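Local coordinates for D-3-phosphoglycerate dehydrogenase-related protein (Vibrio cholerae, PDB 4S1V) that probably catalyses the NAD-dependent interconversion of a D-2-hydroxyacid, such as a phosphoglycerate, and the corresponding 2-oxoacid, at residues 53-57 / 291-297; 110-114 / 233-237; 155-160 / 184-190. The contacts are given in a common frame with arbitrary orientation. Residue numbers count along the deposited sequence, not the author numbering.

Interaction 1 (53-57 / 291-297)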
loop_
_atom_site.group_PDB
_atom_site.type_symbol
_atom_site.label_atom_id
_atom_site.label_comp_id
_atom_site.label_asym_id
_atom_site.label_seq_id
_atom_site.Cartn_x
_atom_site.Cartn_y
_atom_site.Cartn_z
ATOM N N LEU C 53 -11.360 -5.889 39.602
ATOM C CA LEU C 53 -10.379 -6.129 38.556
ATOM C C LEU C 53 -11.004 -6.732 37.311
ATOM O O LEU C 53 -11.847 -7.631 37.404
ATOM C CB LEU C 53 -9.270 -7.062 39.059
ATOM C CG LEU C 53 -8.504 -6.659 40.317
ATOM C CD1 LEU C 53 -7.389 -7.663 40.576
ATOM C CD2 LEU C 53 -7.954 -5.249 40.197
ATOM N N ILE C 54 -10.564 -6.246 36.152
ATOM C CA ILE C 54 -10.980 -6.803 34.874
ATOM C C ILE C 54 -9.936 -7.812 34.408
ATOM O O ILE C 54 -8.879 -7.444 33.897
ATOM C CB ILE C 54 -11.231 -5.718 33.808
ATOM C CG1 ILE C 54 -12.187 -4.643 34.356
ATOM C CG2 ILE C 54 -11.756 -6.354 32.517
ATOM C CD1 ILE C 54 -12.590 -3.581 33.351
ATOM N N ARG C 55 -10.257 -9.094 34.605
ATOM C CA ARG C 55 -9.347 -10.197 34.293
ATOM C C ARG C 55 -7.909 -9.863 34.724
ATOM O O ARG C 55 -7.694 -9.483 35.883
ATOM C CB ARG C 55 -9.447 -10.600 32.813
ATOM C CG ARG C 55 -10.830 -11.088 32.397
ATOM C CD ARG C 55 -11.308 -12.277 33.227
ATOM N NE ARG C 55 -10.460 -13.452 33.046
ATOM C CZ ARG C 55 -9.768 -14.035 34.020
ATOM N NH1 ARG C 55 -9.835 -13.568 35.255
ATOM N NH2 ARG C 55 -9.012 -15.090 33.758
ATOM N N GLU C 56 -6.941 -9.988 33.813
ATOM C CA GLU C 56 -5.513 -9.834 34.150
ATOM C C GLU C 56 -4.873 -8.494 33.734
ATOM O O GLU C 56 -3.653 -8.410 33.617
ATOM C CB GLU C 56 -4.683 -10.987 33.548
ATOM C CG GLU C 56 -5.317 -12.370 33.644
ATOM C CD GLU C 56 -4.313 -13.500 33.523
ATOM O OE1 GLU C 56 -3.107 -13.285 33.763
ATOM O OE2 GLU C 56 -4.734 -14.627 33.204
ATOM N N ARG C 57 -5.677 -7.456 33.513
ATOM C CA ARG C 57 -5.149 -6.172 33.004
ATOM C C ARG C 57 -4.196 -5.441 33.965
ATOM O O ARG C 57 -3.376 -4.634 33.532
ATOM C CB ARG C 57 -6.294 -5.257 32.584
ATOM C CG ARG C 57 -7.077 -5.807 31.406
ATOM C CD ARG C 57 -8.310 -4.978 31.118
ATOM N NE ARG C 57 -9.143 -5.628 30.108
ATOM C CZ ARG C 57 -10.195 -5.070 29.518
ATOM N NH1 ARG C 57 -10.562 -3.828 29.817
ATOM N NH2 ARG C 57 -10.879 -5.762 28.615
ATOM N N TYR C 291 -12.816 -11.816 25.502
ATOM C CA TYR C 291 -13.842 -11.652 26.529
ATOM C C TYR C 291 -14.540 -10.284 26.511
ATOM O O TYR C 291 -15.468 -10.044 27.283
ATOM C CB TYR C 291 -13.268 -11.967 27.923
ATOM C CG TYR C 291 -12.142 -11.070 28.391
ATOM C CD1 TYR C 291 -12.412 -9.844 29.009
ATOM C CD2 TYR C 291 -10.813 -11.454 28.252
ATOM C CE1 TYR C 291 -11.397 -9.013 29.442
ATOM C CE2 TYR C 291 -9.784 -10.634 28.699
ATOM C CZ TYR C 291 -10.089 -9.414 29.293
ATOM O OH TYR C 291 -9.091 -8.588 29.747
ATOM N N VAL C 292 -14.098 -9.403 25.622
ATOM C CA VAL C 292 -14.580 -8.022 25.581
ATOM C C VAL C 292 -15.822 -7.965 24.691
ATOM O O VAL C 292 -15.721 -7.851 23.473
ATOM C CB VAL C 292 -13.475 -7.066 25.080
ATOM C CG1 VAL C 292 -13.935 -5.610 25.139
ATOM C CG2 VAL C 292 -12.211 -7.253 25.915
ATOM N N GLU C 293 -16.990 -8.047 25.323
ATOM C CA GLU C 293 -18.253 -8.246 24.621
ATOM C C GLU C 293 -19.407 -7.911 25.574
ATOM O O GLU C 293 -19.265 -8.062 26.792
ATOM C CB GLU C 293 -18.321 -9.698 24.126
ATOM C CG GLU C 293 -19.519 -10.056 23.258
ATOM C CD GLU C 293 -20.695 -10.548 24.085
ATOM O OE1 GLU C 293 -20.488 -11.343 25.030
ATOM O OE2 GLU C 293 -21.827 -10.135 23.790
ATOM N N LYS C 294 -20.526 -7.427 25.025
ATOM C CA LYS C 294 -21.679 -6.981 25.838
ATOM C C LYS C 294 -22.134 -8.012 26.880
ATOM O O LYS C 294 -22.008 -7.771 28.090
ATOM C CB LYS C 294 -22.855 -6.548 24.940
ATOM C CG LYS C 294 -24.020 -5.877 25.677
ATOM C CD LYS C 294 -23.669 -4.459 26.115
ATOM C CE LYS C 294 -24.887 -3.660 26.561
ATOM N NZ LYS C 294 -25.396 -4.064 27.904
ATOM N N ASN C 295 -22.645 -9.152 26.406
ATOM C CA ASN C 295 -23.117 -10.241 27.272
ATOM C C ASN C 295 -22.055 -10.749 28.244
ATOM O O ASN C 295 -22.323 -10.914 29.432
ATOM C CB ASN C 295 -23.657 -11.415 26.439
ATOM C CG ASN C 295 -24.755 -10.995 25.481
ATOM O OD1 ASN C 295 -25.732 -10.354 25.874
ATOM N ND2 ASN C 295 -24.597 -11.353 24.210
ATOM N N SER C 296 -20.856 -11.000 27.726
ATOM C CA SER C 296 -19.699 -11.373 28.550
ATOM C C SER C 296 -19.427 -10.386 29.711
ATOM O O SER C 296 -19.273 -10.802 30.864
ATOM C CB SER C 296 -18.462 -11.529 27.664
ATOM O OG SER C 296 -17.349 -11.964 28.420
ATOM N N TYR C 297 -19.381 -9.092 29.399
ATOM C CA TYR C 297 -19.233 -8.040 30.418
ATOM C C TYR C 297 -20.390 -7.993 31.422
ATOM O O TYR C 297 -20.166 -7.727 32.607
ATOM C CB TYR C 297 -19.061 -6.661 29.772
ATOM C CG TYR C 297 -17.618 -6.186 29.610
ATOM C CD1 TYR C 297 -16.595 -7.070 29.238
ATOM C CD2 TYR C 297 -17.288 -4.834 29.794
ATOM C CE1 TYR C 297 -15.281 -6.627 29.084
ATOM C CE2 TYR C 297 -15.985 -4.381 29.630
ATOM C CZ TYR C 297 -14.982 -5.276 29.273
ATOM O OH TYR C 297 -13.681 -4.831 29.114
HETATM O O HOH W 1 -6.533 -9.637 30.570
HETATM O O HOH W 2 -13.269 -2.336 29.073
HETATM O O HOH W 3 -8.950 -7.358 27.263
#

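Interaction 2 (110-114 / 233-237)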
loop_
_atom_site.group_PDB
_atom_site.type_symbol
_atom_site.label_atom_id
_atom_site.label_comp_id
_atom_site.label_asym_id
_atom_site.label_seq_id
_atom_site.Cartn_x
_atom_site.Cartn_y
_atom_site.Cartn_z
ATOM N N CYS C 110 -12.416 -15.802 18.493
ATOM C CA CYS C 110 -11.380 -16.630 17.888
ATOM C C CYS C 110 -11.772 -16.962 16.452
ATOM O O CYS C 110 -10.953 -16.858 15.544
ATOM C CB CYS C 110 -11.166 -17.913 18.688
ATOM S SG CYS C 110 -9.870 -18.981 18.016
ATOM N N TRP C 111 -13.038 -17.329 16.247
ATOM C CA TRP C 111 -13.504 -17.664 14.915
ATOM C C TRP C 111 -13.483 -16.487 13.984
ATOM O O TRP C 111 -13.127 -16.612 12.805
ATOM C CB TRP C 111 -14.896 -18.289 14.952
ATOM C CG TRP C 111 -15.070 -19.203 13.774
ATOM C CD1 TRP C 111 -15.919 -19.043 12.682
ATOM C CD2 TRP C 111 -14.307 -20.426 13.493
ATOM N NE1 TRP C 111 -15.761 -20.071 11.784
ATOM C CE2 TRP C 111 -14.809 -20.938 12.214
ATOM C CE3 TRP C 111 -13.311 -21.137 14.164
ATOM C CZ2 TRP C 111 -14.318 -22.103 11.650
ATOM C CZ3 TRP C 111 -12.823 -22.313 13.580
ATOM C CH2 TRP C 111 -13.319 -22.782 12.355
ATOM N N SER C 112 -13.866 -15.328 14.509
ATOM C CA SER C 112 -13.841 -14.083 13.753
ATOM C C SER C 112 -12.424 -13.738 13.281
ATOM O O SER C 112 -12.238 -13.234 12.168
ATOM C CB SER C 112 -14.407 -12.944 14.603
ATOM O OG SER C 112 -14.410 -11.729 13.877
ATOM N N LEU C 113 -11.435 -14.014 14.129
ATOM C CA LEU C 113 -10.031 -13.794 13.793
ATOM C C LEU C 113 -9.615 -14.745 12.686
ATOM O O LEU C 113 -8.949 -14.351 11.726
ATOM C CB LEU C 113 -9.121 -14.002 15.017
ATOM C CG LEU C 113 -9.218 -13.120 16.269
ATOM C CD1 LEU C 113 -7.870 -13.077 16.979
ATOM C CD2 LEU C 113 -9.669 -11.703 15.949
ATOM N N ILE C 114 -10.021 -16.001 12.825
ATOM C CA ILE C 114 -9.670 -17.037 11.854
ATOM C C ILE C 114 -10.211 -16.688 10.467
ATOM O O ILE C 114 -9.486 -16.768 9.472
ATOM C CB ILE C 114 -10.142 -18.430 12.342
ATOM C CG1 ILE C 114 -9.243 -18.902 13.491
ATOM C CG2 ILE C 114 -10.141 -19.445 11.208
ATOM C CD1 ILE C 114 -9.835 -20.000 14.359
ATOM N N LEU C 233 -1.942 -21.234 9.003
ATOM C CA LEU C 233 -2.359 -20.124 9.858
ATOM C C LEU C 233 -2.288 -20.494 11.339
ATOM O O LEU C 233 -2.977 -21.405 11.794
ATOM C CB LEU C 233 -3.768 -19.636 9.490
ATOM C CG LEU C 233 -4.444 -18.697 10.509
ATOM C CD1 LEU C 233 -3.777 -17.322 10.566
ATOM C CD2 LEU C 233 -5.928 -18.574 10.196
ATOM N N PHE C 234 -1.452 -19.771 12.078
ATOM C CA PHE C 234 -1.284 -20.014 13.502
ATOM C C PHE C 234 -2.129 -19.040 14.310
ATOM O O PHE C 234 -2.088 -17.836 14.086
ATOM C CB PHE C 234 0.187 -19.888 13.887
ATOM C CG PHE C 234 0.452 -20.095 15.343
ATOM C CD1 PHE C 234 0.600 -21.373 15.855
ATOM C CD2 PHE C 234 0.561 -19.004 16.204
ATOM C CE1 PHE C 234 0.857 -21.573 17.203
ATOM C CE2 PHE C 234 0.807 -19.196 17.556
ATOM C CZ PHE C 234 0.963 -20.485 18.056
ATOM N N VAL C 235 -2.890 -19.570 15.257
ATOM C CA VAL C 235 -3.832 -18.745 16.013
ATOM C C VAL C 235 -3.577 -18.861 17.511
ATOM O O VAL C 235 -3.557 -19.964 18.064
ATOM C CB VAL C 235 -5.297 -19.122 15.708
ATOM C CG1 VAL C 235 -6.250 -18.109 16.329
ATOM C CG2 VAL C 235 -5.540 -19.198 14.203
ATOM N N ASN C 236 -3.387 -17.721 18.169
ATOM C CA ASN C 236 -3.281 -17.715 19.624
ATOM C C ASN C 236 -4.244 -16.723 20.267
ATOM O O ASN C 236 -4.000 -15.510 20.240
ATOM C CB ASN C 236 -1.841 -17.430 20.055
ATOM C CG ASN C 236 -1.566 -17.795 21.509
ATOM O OD1 ASN C 236 -2.446 -18.269 22.245
ATOM N ND2 ASN C 236 -0.323 -17.581 21.932
ATOM N N THR C 237 -5.339 -17.246 20.831
ATOM C CA THR C 237 -6.274 -16.446 21.648
ATOM C C THR C 237 -6.199 -16.877 23.112
ATOM O O THR C 237 -7.133 -16.665 23.899
ATOM C CB THR C 237 -7.735 -16.577 21.166
ATOM O OG1 THR C 237 -8.110 -17.957 21.146
ATOM C CG2 THR C 237 -7.903 -15.987 19.764
#

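Interaction 3 (155-160 / 184-190)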
loop_
_atom_site.group_PDB
_atom_site.type_symbol
_atom_site.label_atom_id
_atom_site.label_comp_id
_atom_site.label_asym_id
_atom_site.label_seq_id
_atom_site.Cartn_x
_atom_site.Cartn_y
_atom_site.Cartn_z
ATOM N N LEU C 155 -8.919 -29.189 24.264
ATOM C CA LEU C 155 -10.339 -29.321 23.925
ATOM C C LEU C 155 -11.259 -29.024 25.108
ATOM O O LEU C 155 -12.169 -29.796 25.411
ATOM C CB LEU C 155 -10.636 -30.702 23.307
ATOM C CG LEU C 155 -11.839 -30.836 22.362
ATOM C CD1 LEU C 155 -11.623 -30.078 21.058
ATOM C CD2 LEU C 155 -12.144 -32.299 22.083
ATOM N N GLY C 156 -11.025 -27.886 25.762
ATOM C CA GLY C 156 -11.846 -27.449 26.887
ATOM C C GLY C 156 -13.068 -26.697 26.405
ATOM O O GLY C 156 -13.456 -26.813 25.239
ATOM N N LYS C 157 -13.663 -25.910 27.300
ATOM C CA LYS C 157 -14.883 -25.147 27.001
ATOM C C LYS C 157 -14.781 -24.306 25.718
ATOM O O LYS C 157 -15.702 -24.309 24.904
ATOM C CB LYS C 157 -15.306 -24.288 28.206
ATOM C CG LYS C 157 -14.240 -23.325 28.728
ATOM C CD LYS C 157 -14.768 -22.402 29.823
ATOM C CE LYS C 157 -13.793 -21.260 30.098
ATOM N NZ LYS C 157 -14.514 -19.982 30.375
ATOM N N ILE C 158 -13.661 -23.610 25.529
ATOM C CA ILE C 158 -13.456 -22.825 24.308
ATOM C C ILE C 158 -13.079 -23.714 23.121
ATOM O O ILE C 158 -13.701 -23.623 22.063
ATOM C CB ILE C 158 -12.443 -21.669 24.507
ATOM C CG1 ILE C 158 -12.957 -20.703 25.580
ATOM C CG2 ILE C 158 -12.234 -20.912 23.202
ATOM C CD1 ILE C 158 -11.938 -19.686 26.063
ATOM N N GLY C 159 -12.086 -24.584 23.305
ATOM C CA GLY C 159 -11.650 -25.514 22.254
ATOM C C GLY C 159 -12.783 -26.284 21.587
ATOM O O GLY C 159 -12.842 -26.362 20.353
ATOM N N GLN C 160 -13.692 -26.836 22.395
ATOM C CA GLN C 160 -14.817 -27.630 21.880
ATOM C C GLN C 160 -15.729 -26.834 20.957
ATOM O O GLN C 160 -16.237 -27.364 19.962
ATOM C CB GLN C 160 -15.648 -28.206 23.025
ATOM C CG GLN C 160 -15.091 -29.492 23.605
ATOM C CD GLN C 160 -15.803 -29.918 24.873
ATOM O OE1 GLN C 160 -17.015 -30.143 24.871
ATOM N NE2 GLN C 160 -15.049 -30.044 25.962
ATOM N N LYS C 184 -11.730 -36.865 24.716
ATOM C CA LYS C 184 -12.885 -36.071 24.298
ATOM C C LYS C 184 -12.992 -35.998 22.770
ATOM O O LYS C 184 -14.078 -36.184 22.202
ATOM C CB LYS C 184 -12.797 -34.663 24.892
ATOM C CG LYS C 184 -14.072 -33.844 24.763
ATOM C CD LYS C 184 -15.139 -34.327 25.727
ATOM C CE LYS C 184 -16.358 -33.422 25.708
ATOM N NZ LYS C 184 -17.467 -34.031 26.497
ATOM N N ALA C 185 -11.857 -35.733 22.121
ATOM C CA ALA C 185 -11.757 -35.703 20.656
ATOM C C ALA C 185 -12.317 -36.979 20.010
ATOM O O ALA C 185 -13.190 -36.911 19.136
ATOM C CB ALA C 185 -10.312 -35.486 20.234
ATOM N N LEU C 186 -11.810 -38.135 20.438
ATOM C CA LEU C 186 -12.283 -39.421 19.907
ATOM C C LEU C 186 -13.770 -39.641 20.196
ATOM O O LEU C 186 -14.514 -40.034 19.310
ATOM C CB LEU C 186 -11.447 -40.595 20.431
ATOM C CG LEU C 186 -9.958 -40.680 20.046
ATOM C CD1 LEU C 186 -9.381 -42.014 20.492
ATOM C CD2 LEU C 186 -9.706 -40.472 18.558
ATOM N N GLU C 187 -14.199 -39.363 21.427
ATOM C CA GLU C 187 -15.616 -39.489 21.801
ATOM C C GLU C 187 -16.551 -38.590 20.986
ATOM O O GLU C 187 -17.719 -38.922 20.791
ATOM C CB GLU C 187 -15.809 -39.226 23.291
ATOM C CG GLU C 187 -15.270 -40.330 24.189
ATOM C CD GLU C 187 -15.163 -39.906 25.642
ATOM O OE1 GLU C 187 -15.452 -38.727 25.942
ATOM O OE2 GLU C 187 -14.784 -40.745 26.490
ATOM N N LEU C 188 -16.035 -37.460 20.511
ATOM C CA LEU C 188 -16.814 -36.580 19.649
ATOM C C LEU C 188 -16.665 -36.928 18.158
ATOM O O LEU C 188 -17.360 -36.369 17.313
ATOM C CB LEU C 188 -16.458 -35.108 19.912
ATOM C CG LEU C 188 -16.762 -34.591 21.329
ATOM C CD1 LEU C 188 -16.172 -33.198 21.555
ATOM C CD2 LEU C 188 -18.260 -34.620 21.632
ATOM N N GLY C 189 -15.756 -37.846 17.841
ATOM C CA GLY C 189 -15.566 -38.306 16.465
ATOM C C GLY C 189 -14.589 -37.466 15.658
ATOM O O GLY C 189 -14.596 -37.519 14.425
ATOM N N TYR C 190 -13.760 -36.688 16.360
ATOM C CA TYR C 190 -12.655 -35.945 15.751
ATOM C C TYR C 190 -11.391 -36.805 15.757
ATOM O O TYR C 190 -11.391 -37.917 16.284
ATOM C CB TYR C 190 -12.374 -34.645 16.517
ATOM C CG TYR C 190 -13.567 -33.747 16.775
ATOM C CD1 TYR C 190 -14.549 -33.529 15.801
ATOM C CD2 TYR C 190 -13.694 -33.083 17.992
ATOM C CE1 TYR C 190 -15.626 -32.693 16.051
ATOM C CE2 TYR C 190 -14.760 -32.238 18.243
ATOM C CZ TYR C 190 -15.720 -32.047 17.275
ATOM O OH TYR C 190 -16.779 -31.207 17.545
#

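Interaction 1 (53-57 / 291-297)
A type II' beta turn from Ile54 to Arg57 carries two arginines to a pair of tyrosines. Arg55, at phi 42° and psi -127°, takes the turn's second position, and Arg57 N closes it onto Ile54 O at 3.2 Å. From this last position of the turn the Arg57 side chain runs out almost fully extended (chi1 m, chi2 and chi3 t) to two tyrosine hydroxyls: NE donates to Tyr291 OH at 3.0 Å, and Arg57 NH2 makes a weak hydrogen bond to Tyr297 OH, also 3.0 Å. A water joins Arg57 NH1 to Tyr297 OH, and NH1 also donates to the backbone carbonyl of Asp8. Arg55 behaves quite differently. Its chi1 m sets CG over the face of the Tyr291 ring, 3.7 Å from the centroid, a CH-pi contact; chi2 and chi3, both m, curl the rest of the chain, and NH1 is hydrogen-bonded to the backbone carbonyl of Lys79. Tyr291, with chi1 p, is thus covered on that face and gripped at its hydroxyl, and Ile54 CG2 lies 4.1 Å from Tyr291 CE1. Tyr297 has an off-rotamer chi1 of -96°, and its hydroxyl end approaches the turn. Glu293 N-caps the helix that follows, accepting from Ser296 N and Asn295 N. Strand 50-53 belongs to the five-stranded parallel sheet, so the contact joins that domain to the start of the C-terminal helix 294-312, beside helix 104-119 and against Thr144 and Leu141 of the second subunit.

Interaction 2 (110-114 / 233-237)
This is a helix-on-sheet contact in the interior of the Rossmann-type nucleotide-binding domain, made by van der Waals packing without a hydrogen bond between the segments. Helix 110-114 runs nearly antiparallel to strand 233-236, at 155°, and their axes come within 9.6 Å, which leaves room for one layer of side chains. On the strand, Leu233 and Val235 point toward the helix, as does Thr237 just beyond it, whereas Asn236 points away. Ile114 CG1 meets Val235 CG2 at 3.8 Å, and Leu233 CD2 reaches Ile114 O at 4.1 Å. One turn earlier, Cys110 SG sits 4.1 Å from Val235 CG1 and 3.7 Å from Thr237 OG1, while Leu113 CD1 covers Thr237 CG2 at 4.0 Å. Strand 233-236 is an inner strand of the parallel sheet, flanked by strands 205-208 and 259-262; Cys110 also touches Ser207 and Ile162 of helix 157-168, and helix 104-119 packs through Trp111, which points away from the strand, on Leu115 of the second subunit.

Interaction 3 (155-160 / 184-190)
Neither segment is a single regular element. Leu155 and Gly156 form the bend from which helix 157-160 sets off, with Gln160 N bonded back to Gly156 O at 2.9 Å; across from it, helix 184-188 ends in a Schellman motif, where Tyr190 N reaches Ala185 O at 2.8 Å and Gly189 N reaches Leu186 O at 2.9 Å. Gly189 has phi 88° and psi 18°, angles at which a CB would collide with the preceding carbonyl oxygen. The backbones come nearest at Leu155 and Lys184, whose CA atoms are 7.2 Å apart. In sequence and geometry, Gly156 and Gly159 match the last two glycines of a GxGxxG dinucleotide-binding motif, the strand-turn-helix that in Rossmann folds usually brings the backbone close to the cofactor pyrophosphate. Leu155 lies just before Gly156, between the first two glycines of the pattern, and its side chain heads for the neighbouring helix. Leu155 CD2 lies 3.6 Å from Lys184 CG, 4.1 Å from Ala185 CB and 4.2 Å from Leu188 CD1. At the edge of the Tyr190 ring, Tyr190 CD2 is 4.4 Å from Leu155 CD2. Gln160 folds its amide back so that NE2 donates to Leu155 O at 2.9 Å, while Gln160 OE1 lies 3.4 Å from Lys184 CE. On the sheet side, Leu155 and Ala185 both touch Val175 of strand 173-176, and Ser181 bonds to Leu155 N.

Overall arrangement
Chemistry tracks location across the three contacts. Interaction 2, largely apolar and with no hydrogen bond between its segments, is buried within the nucleotide-binding domain, and interaction 3, about 17 Å away between centres, is a partly exposed contact in the same domain, built round one leucine. Their elements differ, yet helix 157-168, whose first turn belongs to the 155-160 segment of interaction 3, also packs on Cys110 of interaction 2. Interaction 1 is buried too, but mixes polar bonds of arginine, tyrosine hydroxyls and waters with CH-pi and apolar contacts; it joins the loop after a strand of the other parallel sheet to helix 294-312. Interactions 1 and 2 border the second subunit, whereas no other chain touches interaction 3.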